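Superantigen-like protein SSL10 (Staphylococcus aureus subsp. aureus, PDB 6LWT) probably dampens classical complement activation by binding the Fc region of human IgG and interfering with its interaction with C1q, and hinders clotting by binding prothrombin and coagulation factor X. Local coordinates at residues K30-L35 and L71-V76; G91-N96 and K128-L133. All blocks are in the same frame, centred on the assembly; numbering follows the deposited sequence.

How the interactions relate
Interactions 1 and 2 meet along the antiparallel pair of strands 71-76 and 85-93, neighbours in the OB-fold sheet that both contacts reach. Their centres are about 10 Å apart. Probable hydrogen bonds, F74 N to G91 O and D72 N to I93 O, each 2.9 Å, join them, and L71 CD2 packs on V92 CG1 at 4.0 Å. Interaction 1 lies where the chain turns a corner at N31; interaction 2 joins the end of strand 85-93 and the turn after it to segment 128-133 of the beta-grasp domain. D72 serves both, since its OD2 receives N96 ND2 and pairs with K128 NZ, an example of one carboxylate shared between two contacts.

Interaction 1: K30-L35 and L71-V76; sequences KNISAL and LDVFFV
The flat groups that meet here are the peptide carbonyls of I32 and L71, and each is approached at its edge, with the incoming N-H in the carbonyl plane and on a lone pair. I32 N donates to L71 O at 2.8 Å in an almost straight bond (176°), and L71 N returns a bond to I32 O at 2.9 Å. Aliphatic carbon lies beside these oxygens: L71 CB stands 3.4 Å from I32 O, and I32 CB lies near L71 O. D72 sets out away from segment 30-35, but CG, anti to the backbone N (chi1 179°), heads a carboxylate whose OD1 comes to 4.1 Å from K30 CA, while OD2 is engaged by K128 in a salt bridge and by N96 in a hydrogen bond.

N31 and I32 both face L71, which makes this a G1 beta bulge. N31 takes up left-handed backbone angles, and its N, although close to L71 O, is too poorly angled to bond. The chain turns a corner there, and strand 32-35 runs at 88° to strand 71-76. Beyond the paired carbonyls the contact is apolar. L71 CD1 reaches A34 CB at 3.9 Å; I32 CB meets V73 CG2 at 4.4 Å. F44, F46 and L42 of strand 41-46 pack against I32, A34 and L71 in the interior of the OB-fold barrel.

The chemistry is thus a single reciprocal pair of bonds, in which the N-H and C=O groups of I32 and L71 satisfy one another in a buried setting lined with hydrocarbon, right at the bulge where the strand directions part.

Interaction 2: G91-N96 and K128-L133; sequences GVIQNN and KEKITL
N96 grips K130 with both ends of its side-chain amide, in the way a neighbouring strand would use its backbone. OD1 accepts K130 N at 2.9 Å, and ND2 donates to K130 O at 2.8 Å, the nitrogen standing 42° above that carbonyl's plane. The two bonds fix the amide's rotation, and ND2 has a second acceptor in D72 OD2. K128 runs past the same amide, its CD 3.8 Å from ND2, before its ammonium group reaches E135 and D72.

Next to this clamp, I93 makes the tightly packed part. Its CD1, roughly anti to CA (chi2 162°), presses on the K130 backbone, 3.6 Å from O. The I93 and T132 side chains run alongside one another in opposing senses, CG1 of I93 meeting T132 CG2 at 3.9 Å. That methyl also touches G91 CA at 3.8 Å, at a residue whose positive phi (75°) favours glycine.

The solvent side is looser. The extended K130 chain passes I93 CG2 and ends in a weak hydrogen bond, NZ to N95 O at 3.3 Å. E129 offers little more than its CB to N96 OD1, and its carboxylate has a long, weak ion pair with K97.

Placed in the fold, the contact joins the end of OB-fold strand 85-93 to the beta-grasp domain. Strand 130-132 pairs on with strand 186-188, whose V186 covers I93 and K130, while T132, at the N-cap, turns OG1 to E135 N at the start of helix 133-148.

Interaction 1: K30-L35 and L71-V76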
loop_
_atom_site.group_PDB
_atom_site.type_symbol
_atom_site.label_atom_id
_atom_site.label_comp_id
_atom_site.label_asym_id
_atom_site.label_seq_id
_atom_site.Cartn_x
_atom_site.Cartn_y
_atom_site.Cartn_z
ATOM N N LYS A 30 -1.668 -2.607 -15.006
ATOM C CA LYS A 30 -2.437 -3.827 -15.144
ATOM C C LYS A 30 -1.858 -4.671 -16.299
ATOM O O LYS A 30 -1.336 -4.127 -17.289
ATOM C CB LYS A 30 -3.917 -3.440 -15.345
ATOM C CG LYS A 30 -4.794 -4.482 -16.004
ATOM C CD LYS A 30 -6.270 -4.105 -15.944
ATOM C CE LYS A 30 -6.975 -4.736 -14.747
ATOM N NZ LYS A 30 -8.460 -4.603 -14.824
ATOM N N ASN A 31 -1.920 -5.992 -16.151
ATOM C CA ASN A 31 -1.598 -6.925 -17.239
ATOM C C ASN A 31 -0.146 -6.782 -17.762
ATOM O O ASN A 31 0.103 -6.709 -18.974
ATOM C CB ASN A 31 -2.632 -6.747 -18.369
ATOM C CG ASN A 31 -2.734 -7.959 -19.272
ATOM O OD1 ASN A 31 -2.887 -9.089 -18.801
ATOM N ND2 ASN A 31 -2.680 -7.731 -20.578
ATOM N N ILE A 32 0.794 -6.732 -16.816
ATOM C CA ILE A 32 2.219 -6.488 -17.086
ATOM C C ILE A 32 2.959 -7.797 -17.368
ATOM O O ILE A 32 2.745 -8.781 -16.666
ATOM C CB ILE A 32 2.883 -5.753 -15.877
ATOM C CG1 ILE A 32 2.388 -4.306 -15.796
ATOM C CG2 ILE A 32 4.413 -5.794 -15.922
ATOM C CD1 ILE A 32 2.627 -3.464 -17.036
ATOM N N SER A 33 3.814 -7.789 -18.402
ATOM C CA SER A 33 4.822 -8.837 -18.628
ATOM C C SER A 33 6.157 -8.365 -18.079
ATOM O O SER A 33 6.531 -7.209 -18.268
ATOM C CB SER A 33 4.998 -9.156 -20.120
ATOM O OG SER A 33 3.763 -9.479 -20.722
ATOM N N ALA A 34 6.881 -9.259 -17.411
ATOM C CA ALA A 34 8.127 -8.894 -16.736
ATOM C C ALA A 34 9.100 -10.066 -16.668
ATOM O O ALA A 34 8.688 -11.214 -16.765
ATOM C CB ALA A 34 7.831 -8.370 -15.345
ATOM N N LEU A 35 10.383 -9.754 -16.518
ATOM C CA LEU A 35 11.444 -10.761 -16.389
ATOM C C LEU A 35 12.109 -10.621 -15.040
ATOM O O LEU A 35 12.316 -9.509 -14.538
ATOM C CB LEU A 35 12.538 -10.601 -17.467
ATOM C CG LEU A 35 12.176 -10.467 -18.951
ATOM C CD1 LEU A 35 13.442 -10.632 -19.783
ATOM C CD2 LEU A 35 11.135 -11.483 -19.401
ATOM N N LEU A 71 0.681 -9.664 -14.856
ATOM C CA LEU A 71 0.903 -9.172 -13.499
ATOM C C LEU A 71 0.119 -7.874 -13.280
ATOM O O LEU A 71 -0.093 -7.075 -14.210
ATOM C CB LEU A 71 2.386 -8.884 -13.252
ATOM C CG LEU A 71 3.363 -10.041 -13.371
ATOM C CD1 LEU A 71 4.766 -9.526 -13.143
ATOM C CD2 LEU A 71 3.037 -11.141 -12.380
ATOM N N ASP A 72 -0.300 -7.677 -12.043
ATOM C CA ASP A 72 -0.888 -6.439 -11.602
ATOM C C ASP A 72 0.159 -5.843 -10.674
ATOM O O ASP A 72 0.549 -6.491 -9.730
ATOM C CB ASP A 72 -2.179 -6.753 -10.853
ATOM C CG ASP A 72 -2.864 -5.523 -10.336
ATOM O OD1 ASP A 72 -3.287 -4.723 -11.183
ATOM O OD2 ASP A 72 -3.018 -5.365 -9.103
ATOM N N VAL A 73 0.607 -4.622 -10.958
ATOM C CA VAL A 73 1.674 -3.960 -10.198
ATOM C C VAL A 73 1.187 -2.610 -9.677
ATOM O O VAL A 73 0.708 -1.767 -10.463
ATOM C CB VAL A 73 2.960 -3.773 -11.045
ATOM C CG1 VAL A 73 4.076 -3.142 -10.218
ATOM C CG2 VAL A 73 3.438 -5.126 -11.564
ATOM N N PHE A 74 1.281 -2.421 -8.358
ATOM C CA PHE A 74 1.058 -1.116 -7.744
ATOM C C PHE A 74 2.424 -0.512 -7.475
ATOM O O PHE A 74 3.133 -0.907 -6.539
ATOM C CB PHE A 74 0.243 -1.181 -6.462
ATOM C CG PHE A 74 -0.037 0.182 -5.874
ATOM C CD1 PHE A 74 -0.935 1.033 -6.502
ATOM C CD2 PHE A 74 0.591 0.616 -4.724
ATOM C CE1 PHE A 74 -1.216 2.293 -5.979
ATOM C CE2 PHE A 74 0.328 1.881 -4.200
ATOM C CZ PHE A 74 -0.573 2.720 -4.826
ATOM N N PHE A 75 2.783 0.445 -8.318
ATOM C CA PHE A 75 4.102 1.093 -8.274
ATOM C C PHE A 75 4.069 2.285 -7.333
ATOM O O PHE A 75 3.153 3.116 -7.429
ATOM C CB PHE A 75 4.482 1.532 -9.693
ATOM C CG PHE A 75 5.646 2.483 -9.762
ATOM C CD1 PHE A 75 5.450 3.867 -9.662
ATOM C CD2 PHE A 75 6.934 1.999 -9.952
ATOM C CE1 PHE A 75 6.532 4.741 -9.721
ATOM C CE2 PHE A 75 8.011 2.867 -10.026
ATOM C CZ PHE A 75 7.815 4.234 -9.899
ATOM N N VAL A 76 5.052 2.360 -6.430
ATOM C CA VAL A 76 5.320 3.555 -5.632
ATOM C C VAL A 76 6.807 3.869 -5.787
ATOM O O VAL A 76 7.655 3.024 -5.516
ATOM C CB VAL A 76 4.955 3.344 -4.144
ATOM C CG1 VAL A 76 5.355 4.544 -3.293
ATOM C CG2 VAL A 76 3.458 3.058 -4.013
#

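Interaction 2: G91-N96 and K128-L133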
loop_
_atom_site.group_PDB
_atom_site.type_symbol
_atom_site.label_atom_id
_atom_site.label_comp_id
_atom_site.label_asym_id
_atom_site.label_seq_id
_atom_site.Cartn_x
_atom_site.Cartn_y
_atom_site.Cartn_z
ATOM N N GLY A 91 4.164 -5.055 -4.179
ATOM C CA GLY A 91 3.028 -4.529 -4.916
ATOM C C GLY A 91 2.604 -5.349 -6.118
ATOM O O GLY A 91 1.891 -4.835 -6.940
ATOM N N VAL A 92 3.016 -6.621 -6.203
ATOM C CA VAL A 92 2.761 -7.471 -7.371
ATOM C C VAL A 92 1.768 -8.580 -7.029
ATOM O O VAL A 92 1.969 -9.295 -6.052
ATOM C CB VAL A 92 4.049 -8.157 -7.880
ATOM C CG1 VAL A 92 3.773 -8.959 -9.140
ATOM C CG2 VAL A 92 5.145 -7.129 -8.137
ATOM N N ILE A 93 0.741 -8.713 -7.856
ATOM C CA ILE A 93 -0.229 -9.816 -7.793
ATOM C C ILE A 93 -0.296 -10.524 -9.154
ATOM O O ILE A 93 -0.471 -9.876 -10.196
ATOM C CB ILE A 93 -1.644 -9.313 -7.423
ATOM C CG1 ILE A 93 -1.640 -8.679 -6.033
ATOM C CG2 ILE A 93 -2.649 -10.471 -7.487
ATOM C CD1 ILE A 93 -2.849 -7.787 -5.750
ATOM N N GLN A 94 -0.186 -11.851 -9.142
ATOM C CA GLN A 94 -0.122 -12.627 -10.389
ATOM C C GLN A 94 -1.459 -12.809 -11.090
ATOM O O GLN A 94 -1.511 -12.744 -12.315
ATOM C CB GLN A 94 0.573 -13.967 -10.162
ATOM C CG GLN A 94 2.054 -13.762 -9.856
ATOM C CD GLN A 94 2.810 -15.027 -9.476
ATOM O OE1 GLN A 94 3.318 -15.139 -8.360
ATOM N NE2 GLN A 94 2.918 -15.966 -10.408
ATOM N N ASN A 95 -2.541 -13.033 -10.363
ATOM C CA ASN A 95 -3.833 -13.202 -11.053
ATOM C C ASN A 95 -4.895 -12.364 -10.411
ATOM O O ASN A 95 -5.648 -12.838 -9.566
ATOM C CB ASN A 95 -4.249 -14.674 -11.114
ATOM C CG ASN A 95 -3.451 -15.452 -12.143
ATOM O OD1 ASN A 95 -3.393 -15.066 -13.318
ATOM N ND2 ASN A 95 -2.824 -16.546 -11.715
ATOM N N ASN A 96 -4.922 -11.096 -10.800
ATOM C CA ASN A 96 -5.893 -10.179 -10.263
ATOM C C ASN A 96 -6.979 -9.883 -11.284
ATOM O O ASN A 96 -6.792 -10.042 -12.489
ATOM C CB ASN A 96 -5.220 -8.895 -9.764
ATOM C CG ASN A 96 -5.911 -8.311 -8.531
ATOM O OD1 ASN A 96 -6.978 -8.778 -8.116
ATOM N ND2 ASN A 96 -5.321 -7.278 -7.960
ATOM N N LYS A 128 -10.504 -3.961 -6.867
ATOM C CA LYS A 128 -9.809 -5.211 -7.179
ATOM C C LYS A 128 -10.261 -6.380 -6.305
ATOM O O LYS A 128 -10.620 -6.204 -5.148
ATOM C CB LYS A 128 -8.304 -5.032 -6.997
ATOM C CG LYS A 128 -7.667 -3.948 -7.841
ATOM C CD LYS A 128 -6.279 -3.607 -7.319
ATOM C CE LYS A 128 -5.399 -3.182 -8.476
ATOM N NZ LYS A 128 -4.092 -2.656 -8.040
ATOM N N GLU A 129 -10.197 -7.583 -6.860
ATOM C CA GLU A 129 -10.426 -8.813 -6.105
ATOM C C GLU A 129 -9.346 -9.054 -5.057
ATOM O O GLU A 129 -9.623 -9.628 -4.001
ATOM C CB GLU A 129 -10.465 -10.025 -7.050
ATOM C CG GLU A 129 -10.512 -11.377 -6.349
ATOM C CD GLU A 129 -10.705 -12.554 -7.298
ATOM O OE1 GLU A 129 -11.599 -12.476 -8.176
ATOM O OE2 GLU A 129 -9.974 -13.563 -7.150
ATOM N N LYS A 130 -8.109 -8.703 -5.393
ATOM C CA LYS A 130 -6.980 -8.834 -4.469
ATOM C C LYS A 130 -6.265 -7.508 -4.380
ATOM O O LYS A 130 -6.262 -6.746 -5.329
ATOM C CB LYS A 130 -5.990 -9.893 -4.947
ATOM C CG LYS A 130 -6.337 -11.296 -4.493
ATOM C CD LYS A 130 -5.545 -12.327 -5.297
ATOM C CE LYS A 130 -6.302 -13.637 -5.448
ATOM N NZ LYS A 130 -5.799 -14.379 -6.626
ATOM N N ILE A 131 -5.665 -7.235 -3.217
ATOM C CA ILE A 131 -4.963 -5.984 -3.009
ATOM C C ILE A 131 -3.782 -6.275 -2.102
ATOM O O ILE A 131 -3.937 -6.970 -1.084
ATOM C CB ILE A 131 -5.897 -4.882 -2.438
ATOM C CG1 ILE A 131 -5.198 -3.525 -2.458
ATOM C CG2 ILE A 131 -6.404 -5.200 -1.022
ATOM C CD1 ILE A 131 -6.118 -2.352 -2.208
ATOM N N THR A 132 -2.591 -5.800 -2.481
ATOM C CA THR A 132 -1.462 -5.904 -1.573
ATOM C C THR A 132 -1.669 -5.018 -0.354
ATOM O O THR A 132 -2.315 -3.953 -0.423
ATOM C CB THR A 132 -0.108 -5.557 -2.242
ATOM O OG1 THR A 132 -0.150 -4.231 -2.803
ATOM C CG2 THR A 132 0.201 -6.591 -3.335
ATOM N N LEU A 133 -1.085 -5.435 0.758
ATOM C CA LEU A 133 -0.977 -4.544 1.917
ATOM C C LEU A 133 -0.291 -3.234 1.566
ATOM O O LEU A 133 -0.670 -2.189 2.087
ATOM C CB LEU A 133 -0.305 -5.239 3.105
ATOM C CG LEU A 133 -0.186 -4.391 4.385
ATOM C CD1 LEU A 133 -1.539 -4.026 4.985
ATOM C CD2 LEU A 133 0.648 -5.111 5.421
#